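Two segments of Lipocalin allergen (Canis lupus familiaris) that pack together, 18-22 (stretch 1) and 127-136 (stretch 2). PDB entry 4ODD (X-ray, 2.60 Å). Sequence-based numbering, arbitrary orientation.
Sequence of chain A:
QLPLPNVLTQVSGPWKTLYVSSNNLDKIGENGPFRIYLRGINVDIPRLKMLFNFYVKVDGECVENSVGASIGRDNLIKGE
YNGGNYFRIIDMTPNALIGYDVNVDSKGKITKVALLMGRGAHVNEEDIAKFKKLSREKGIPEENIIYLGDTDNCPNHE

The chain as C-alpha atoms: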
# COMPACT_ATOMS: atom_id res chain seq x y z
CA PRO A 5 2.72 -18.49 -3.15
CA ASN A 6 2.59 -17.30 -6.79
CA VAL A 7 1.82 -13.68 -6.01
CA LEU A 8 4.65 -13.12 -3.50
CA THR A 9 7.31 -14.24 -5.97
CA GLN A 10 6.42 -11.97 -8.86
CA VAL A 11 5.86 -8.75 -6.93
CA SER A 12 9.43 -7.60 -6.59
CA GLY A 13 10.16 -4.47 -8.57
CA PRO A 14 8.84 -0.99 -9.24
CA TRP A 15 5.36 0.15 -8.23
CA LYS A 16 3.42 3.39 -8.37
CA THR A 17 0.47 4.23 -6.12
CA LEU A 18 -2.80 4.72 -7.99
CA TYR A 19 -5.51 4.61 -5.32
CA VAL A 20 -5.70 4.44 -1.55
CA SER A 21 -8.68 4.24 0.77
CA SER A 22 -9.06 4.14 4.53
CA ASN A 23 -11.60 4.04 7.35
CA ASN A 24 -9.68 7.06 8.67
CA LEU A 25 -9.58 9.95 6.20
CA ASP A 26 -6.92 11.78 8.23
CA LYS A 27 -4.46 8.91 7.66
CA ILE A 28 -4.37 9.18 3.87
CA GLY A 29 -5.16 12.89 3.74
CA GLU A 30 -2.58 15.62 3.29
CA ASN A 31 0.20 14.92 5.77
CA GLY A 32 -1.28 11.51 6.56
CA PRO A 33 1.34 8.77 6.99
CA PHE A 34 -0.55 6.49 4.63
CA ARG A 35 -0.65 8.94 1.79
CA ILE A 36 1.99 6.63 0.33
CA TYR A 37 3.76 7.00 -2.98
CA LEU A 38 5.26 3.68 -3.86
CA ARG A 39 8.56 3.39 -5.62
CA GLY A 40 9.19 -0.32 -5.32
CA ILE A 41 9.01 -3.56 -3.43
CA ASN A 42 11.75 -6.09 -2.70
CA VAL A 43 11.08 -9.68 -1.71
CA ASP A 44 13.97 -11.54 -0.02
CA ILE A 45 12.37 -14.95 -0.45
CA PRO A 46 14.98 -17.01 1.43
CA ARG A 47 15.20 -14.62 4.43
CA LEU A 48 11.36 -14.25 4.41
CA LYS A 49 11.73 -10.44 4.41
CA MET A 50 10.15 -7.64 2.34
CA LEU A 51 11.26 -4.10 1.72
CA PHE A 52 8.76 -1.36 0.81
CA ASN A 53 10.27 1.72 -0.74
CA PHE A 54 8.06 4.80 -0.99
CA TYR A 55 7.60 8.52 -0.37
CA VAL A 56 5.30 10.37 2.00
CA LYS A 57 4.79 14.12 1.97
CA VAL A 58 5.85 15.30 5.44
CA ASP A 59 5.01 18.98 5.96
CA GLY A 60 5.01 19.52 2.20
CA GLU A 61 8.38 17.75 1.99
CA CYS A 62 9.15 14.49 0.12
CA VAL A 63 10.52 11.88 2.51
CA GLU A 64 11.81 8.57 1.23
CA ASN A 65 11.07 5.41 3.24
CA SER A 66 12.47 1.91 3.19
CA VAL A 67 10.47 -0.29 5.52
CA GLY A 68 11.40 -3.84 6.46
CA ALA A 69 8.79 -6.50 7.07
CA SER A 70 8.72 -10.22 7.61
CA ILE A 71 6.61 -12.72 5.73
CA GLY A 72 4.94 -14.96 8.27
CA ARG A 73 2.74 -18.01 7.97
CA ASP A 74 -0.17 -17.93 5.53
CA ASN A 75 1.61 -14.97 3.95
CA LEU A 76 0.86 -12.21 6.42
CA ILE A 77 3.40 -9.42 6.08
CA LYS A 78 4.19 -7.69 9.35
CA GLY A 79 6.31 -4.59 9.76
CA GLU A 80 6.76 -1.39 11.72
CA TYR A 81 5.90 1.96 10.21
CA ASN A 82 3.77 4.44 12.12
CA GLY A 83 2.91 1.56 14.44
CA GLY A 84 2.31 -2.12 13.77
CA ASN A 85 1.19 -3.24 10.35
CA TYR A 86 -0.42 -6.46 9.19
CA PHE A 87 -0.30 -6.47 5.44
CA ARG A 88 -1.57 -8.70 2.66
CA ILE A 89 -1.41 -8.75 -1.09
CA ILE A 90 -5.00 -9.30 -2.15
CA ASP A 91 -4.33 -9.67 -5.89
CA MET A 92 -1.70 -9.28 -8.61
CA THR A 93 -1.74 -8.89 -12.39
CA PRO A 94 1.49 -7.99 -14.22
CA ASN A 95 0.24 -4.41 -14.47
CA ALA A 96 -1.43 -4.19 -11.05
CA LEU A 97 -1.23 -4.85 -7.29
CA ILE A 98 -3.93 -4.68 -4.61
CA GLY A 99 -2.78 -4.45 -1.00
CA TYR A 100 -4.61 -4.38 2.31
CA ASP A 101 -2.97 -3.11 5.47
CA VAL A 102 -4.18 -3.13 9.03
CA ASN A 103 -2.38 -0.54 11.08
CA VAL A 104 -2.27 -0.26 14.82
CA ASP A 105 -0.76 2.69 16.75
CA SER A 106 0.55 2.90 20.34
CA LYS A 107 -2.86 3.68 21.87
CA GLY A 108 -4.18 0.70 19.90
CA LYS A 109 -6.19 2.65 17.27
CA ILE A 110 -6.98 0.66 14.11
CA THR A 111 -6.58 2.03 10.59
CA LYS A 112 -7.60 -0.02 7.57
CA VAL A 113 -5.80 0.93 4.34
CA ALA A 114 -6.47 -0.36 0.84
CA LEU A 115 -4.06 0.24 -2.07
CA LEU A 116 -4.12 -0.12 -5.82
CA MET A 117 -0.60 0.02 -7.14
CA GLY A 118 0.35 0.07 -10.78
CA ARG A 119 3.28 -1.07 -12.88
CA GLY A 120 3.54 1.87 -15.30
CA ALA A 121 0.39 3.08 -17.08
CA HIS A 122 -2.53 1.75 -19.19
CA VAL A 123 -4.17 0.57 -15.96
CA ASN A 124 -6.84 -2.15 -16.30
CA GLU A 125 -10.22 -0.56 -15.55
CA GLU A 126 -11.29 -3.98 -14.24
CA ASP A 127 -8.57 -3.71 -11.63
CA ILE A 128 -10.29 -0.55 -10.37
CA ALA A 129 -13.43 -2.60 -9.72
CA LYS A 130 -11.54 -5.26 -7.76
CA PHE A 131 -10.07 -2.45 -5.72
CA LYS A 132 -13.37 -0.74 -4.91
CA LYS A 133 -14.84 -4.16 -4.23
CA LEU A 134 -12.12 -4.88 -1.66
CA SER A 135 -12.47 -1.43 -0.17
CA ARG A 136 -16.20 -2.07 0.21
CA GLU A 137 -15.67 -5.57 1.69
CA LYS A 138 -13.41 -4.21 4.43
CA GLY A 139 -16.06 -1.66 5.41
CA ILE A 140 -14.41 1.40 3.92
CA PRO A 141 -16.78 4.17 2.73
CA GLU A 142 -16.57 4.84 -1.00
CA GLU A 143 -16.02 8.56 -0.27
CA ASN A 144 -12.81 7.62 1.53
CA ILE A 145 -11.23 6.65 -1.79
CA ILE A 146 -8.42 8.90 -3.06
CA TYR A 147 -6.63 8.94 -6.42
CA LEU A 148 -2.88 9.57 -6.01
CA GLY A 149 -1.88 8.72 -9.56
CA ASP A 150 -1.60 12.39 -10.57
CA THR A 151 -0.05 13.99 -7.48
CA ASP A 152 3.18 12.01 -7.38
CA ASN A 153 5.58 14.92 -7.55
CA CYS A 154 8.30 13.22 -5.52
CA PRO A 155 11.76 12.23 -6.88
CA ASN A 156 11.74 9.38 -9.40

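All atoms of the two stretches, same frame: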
# COMPACT_ATOMS: atom_id res chain seq x y z
N LEU A 18 -1.68 4.17 -7.24
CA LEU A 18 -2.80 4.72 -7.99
C LEU A 18 -3.93 5.18 -7.06
O LEU A 18 -4.32 6.36 -7.06
CB LEU A 18 -3.33 3.70 -8.99
CG LEU A 18 -2.55 3.60 -10.31
CD1 LEU A 18 -1.10 4.00 -10.13
CD2 LEU A 18 -2.67 2.22 -10.92
N TYR A 19 -4.44 4.26 -6.25
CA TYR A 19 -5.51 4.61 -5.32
C TYR A 19 -5.20 4.13 -3.92
O TYR A 19 -4.53 3.12 -3.73
CB TYR A 19 -6.83 4.00 -5.75
CG TYR A 19 -7.39 4.51 -7.06
CD1 TYR A 19 -8.39 5.48 -7.09
CD2 TYR A 19 -6.94 4.00 -8.27
CE1 TYR A 19 -8.91 5.94 -8.29
CE2 TYR A 19 -7.46 4.45 -9.47
CZ TYR A 19 -8.44 5.42 -9.47
OH TYR A 19 -8.95 5.87 -10.66
N VAL A 20 -5.69 4.87 -2.94
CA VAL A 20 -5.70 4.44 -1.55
C VAL A 20 -7.06 4.77 -0.95
O VAL A 20 -7.70 5.75 -1.33
CB VAL A 20 -4.63 5.15 -0.70
CG1 VAL A 20 -3.25 4.77 -1.16
CG2 VAL A 20 -4.82 6.65 -0.76
N SER A 21 -7.49 3.94 -0.00
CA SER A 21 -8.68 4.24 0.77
C SER A 21 -8.40 3.88 2.21
O SER A 21 -7.45 3.16 2.50
CB SER A 21 -9.91 3.48 0.24
OG SER A 21 -9.80 2.07 0.43
N SER A 22 -9.23 4.39 3.11
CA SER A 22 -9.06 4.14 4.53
C SER A 22 -10.34 4.42 5.30
O SER A 22 -11.18 5.22 4.88
CB SER A 22 -7.92 5.00 5.08
OG SER A 22 -7.73 4.73 6.47
N ASP A 127 -9.34 -3.90 -12.85
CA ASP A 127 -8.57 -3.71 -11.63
C ASP A 127 -9.23 -2.70 -10.68
O ASP A 127 -9.42 -2.99 -9.48
CB ASP A 127 -7.14 -3.28 -11.98
CG ASP A 127 -6.40 -4.33 -12.79
OD1 ASP A 127 -6.76 -5.52 -12.72
OD2 ASP A 127 -5.44 -3.97 -13.50
N ILE A 128 -9.58 -1.53 -11.19
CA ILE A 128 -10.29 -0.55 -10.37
C ILE A 128 -11.49 -1.16 -9.63
O ILE A 128 -11.70 -0.90 -8.44
CB ILE A 128 -10.77 0.65 -11.18
CG1 ILE A 128 -9.61 1.59 -11.49
CG2 ILE A 128 -11.84 1.42 -10.43
CD1 ILE A 128 -10.05 3.00 -11.84
N ALA A 129 -12.28 -1.96 -10.34
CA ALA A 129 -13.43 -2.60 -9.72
C ALA A 129 -13.02 -3.48 -8.55
O ALA A 129 -13.57 -3.37 -7.45
CB ALA A 129 -14.20 -3.43 -10.76
N LYS A 130 -12.04 -4.35 -8.79
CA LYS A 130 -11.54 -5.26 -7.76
C LYS A 130 -11.09 -4.47 -6.55
O LYS A 130 -11.31 -4.88 -5.40
CB LYS A 130 -10.38 -6.11 -8.30
CG LYS A 130 -10.75 -7.55 -8.66
CD LYS A 130 -9.57 -8.29 -9.28
CE LYS A 130 -9.96 -9.68 -9.76
NZ LYS A 130 -8.86 -10.36 -10.52
N PHE A 131 -10.49 -3.32 -6.80
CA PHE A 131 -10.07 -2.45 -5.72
C PHE A 131 -11.27 -1.96 -4.92
O PHE A 131 -11.34 -2.19 -3.72
CB PHE A 131 -9.24 -1.27 -6.21
CG PHE A 131 -8.96 -0.25 -5.15
CD1 PHE A 131 -8.07 -0.52 -4.12
CD2 PHE A 131 -9.61 0.97 -5.15
CE1 PHE A 131 -7.81 0.43 -3.14
CE2 PHE A 131 -9.36 1.92 -4.18
CZ PHE A 131 -8.46 1.65 -3.17
N LYS A 132 -12.20 -1.29 -5.59
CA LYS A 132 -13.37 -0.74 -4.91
C LYS A 132 -14.16 -1.84 -4.19
O LYS A 132 -14.67 -1.65 -3.07
CB LYS A 132 -14.26 0.03 -5.89
CG LYS A 132 -13.53 1.18 -6.57
CD LYS A 132 -14.49 2.27 -7.04
CE LYS A 132 -13.75 3.43 -7.72
NZ LYS A 132 -14.62 4.63 -7.96
N LYS A 133 -14.24 -2.99 -4.84
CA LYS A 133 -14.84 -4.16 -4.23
C LYS A 133 -14.18 -4.44 -2.89
O LYS A 133 -14.86 -4.45 -1.86
CB LYS A 133 -14.70 -5.37 -5.16
CG LYS A 133 -15.36 -6.66 -4.65
CD LYS A 133 -15.19 -7.79 -5.67
CE LYS A 133 -15.56 -9.15 -5.09
NZ LYS A 133 -14.55 -9.63 -4.11
N LEU A 134 -12.86 -4.64 -2.89
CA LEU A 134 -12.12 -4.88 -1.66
C LEU A 134 -12.40 -3.80 -0.63
O LEU A 134 -12.71 -4.09 0.53
CB LEU A 134 -10.61 -4.94 -1.90
CG LEU A 134 -9.83 -4.97 -0.57
CD1 LEU A 134 -9.63 -6.40 -0.10
CD2 LEU A 134 -8.50 -4.23 -0.66
N SER A 135 -12.26 -2.55 -1.06
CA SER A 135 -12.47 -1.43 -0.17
C SER A 135 -13.85 -1.58 0.49
O SER A 135 -13.99 -1.47 1.71
CB SER A 135 -12.34 -0.12 -0.94
OG SER A 135 -12.45 0.98 -0.06
N ARG A 136 -14.86 -1.86 -0.32
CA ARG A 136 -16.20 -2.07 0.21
C ARG A 136 -16.21 -3.22 1.22
O ARG A 136 -16.71 -3.06 2.33
CB ARG A 136 -17.18 -2.34 -0.93
CG ARG A 136 -18.64 -2.35 -0.53
CD ARG A 136 -19.55 -2.64 -1.73
NE ARG A 136 -19.18 -3.87 -2.42
CZ ARG A 136 -18.62 -3.91 -3.63
NH1 ARG A 136 -18.38 -2.79 -4.30
NH2 ARG A 136 -18.31 -5.08 -4.19

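The strand segment 18-22 and one face of the helical segment 127-136 pack nearly parallel through a small, mainly apolar contact closed at one end by a single serine-serine hydrogen bond. The axes approach to 9.6 Å and their directions differ by 11°, so residues along the strand meet successive turns of the helix, and about 283 Å² is buried in total. Because side chains alternate along a strand, Tyr19 and Ser21 direct their CA-to-CB bonds toward the helix while that of Val20 points away. Phe131, in the t rotamer, is the central helix residue: its CE2 lies 3.6 Å from Tyr19 CB, and its CZ lies 3.9 Å from Ser21 OG. The flat ring thus spans both strand residues, its edge near the backbone of Val20. The Tyr19 and Phe131 rings meet obliquely, with centroids 6.0 Å apart. One turn earlier, Ile128 sets off sideways, but its extended side chain brings CD1 to 3.8 Å from Tyr19 CZ, giving the far end of the tyrosine ring an apolar neighbour. One turn later, the spacing tightens to 6.9 Å between Ser21 CA and Ser135 CA. Small side chains suit this narrow gap, and their hydroxyls pair, Ser21 OG to Ser135 OG at 2.9 Å, so that each of the two buried hydroxyls has a polar partner across the interface.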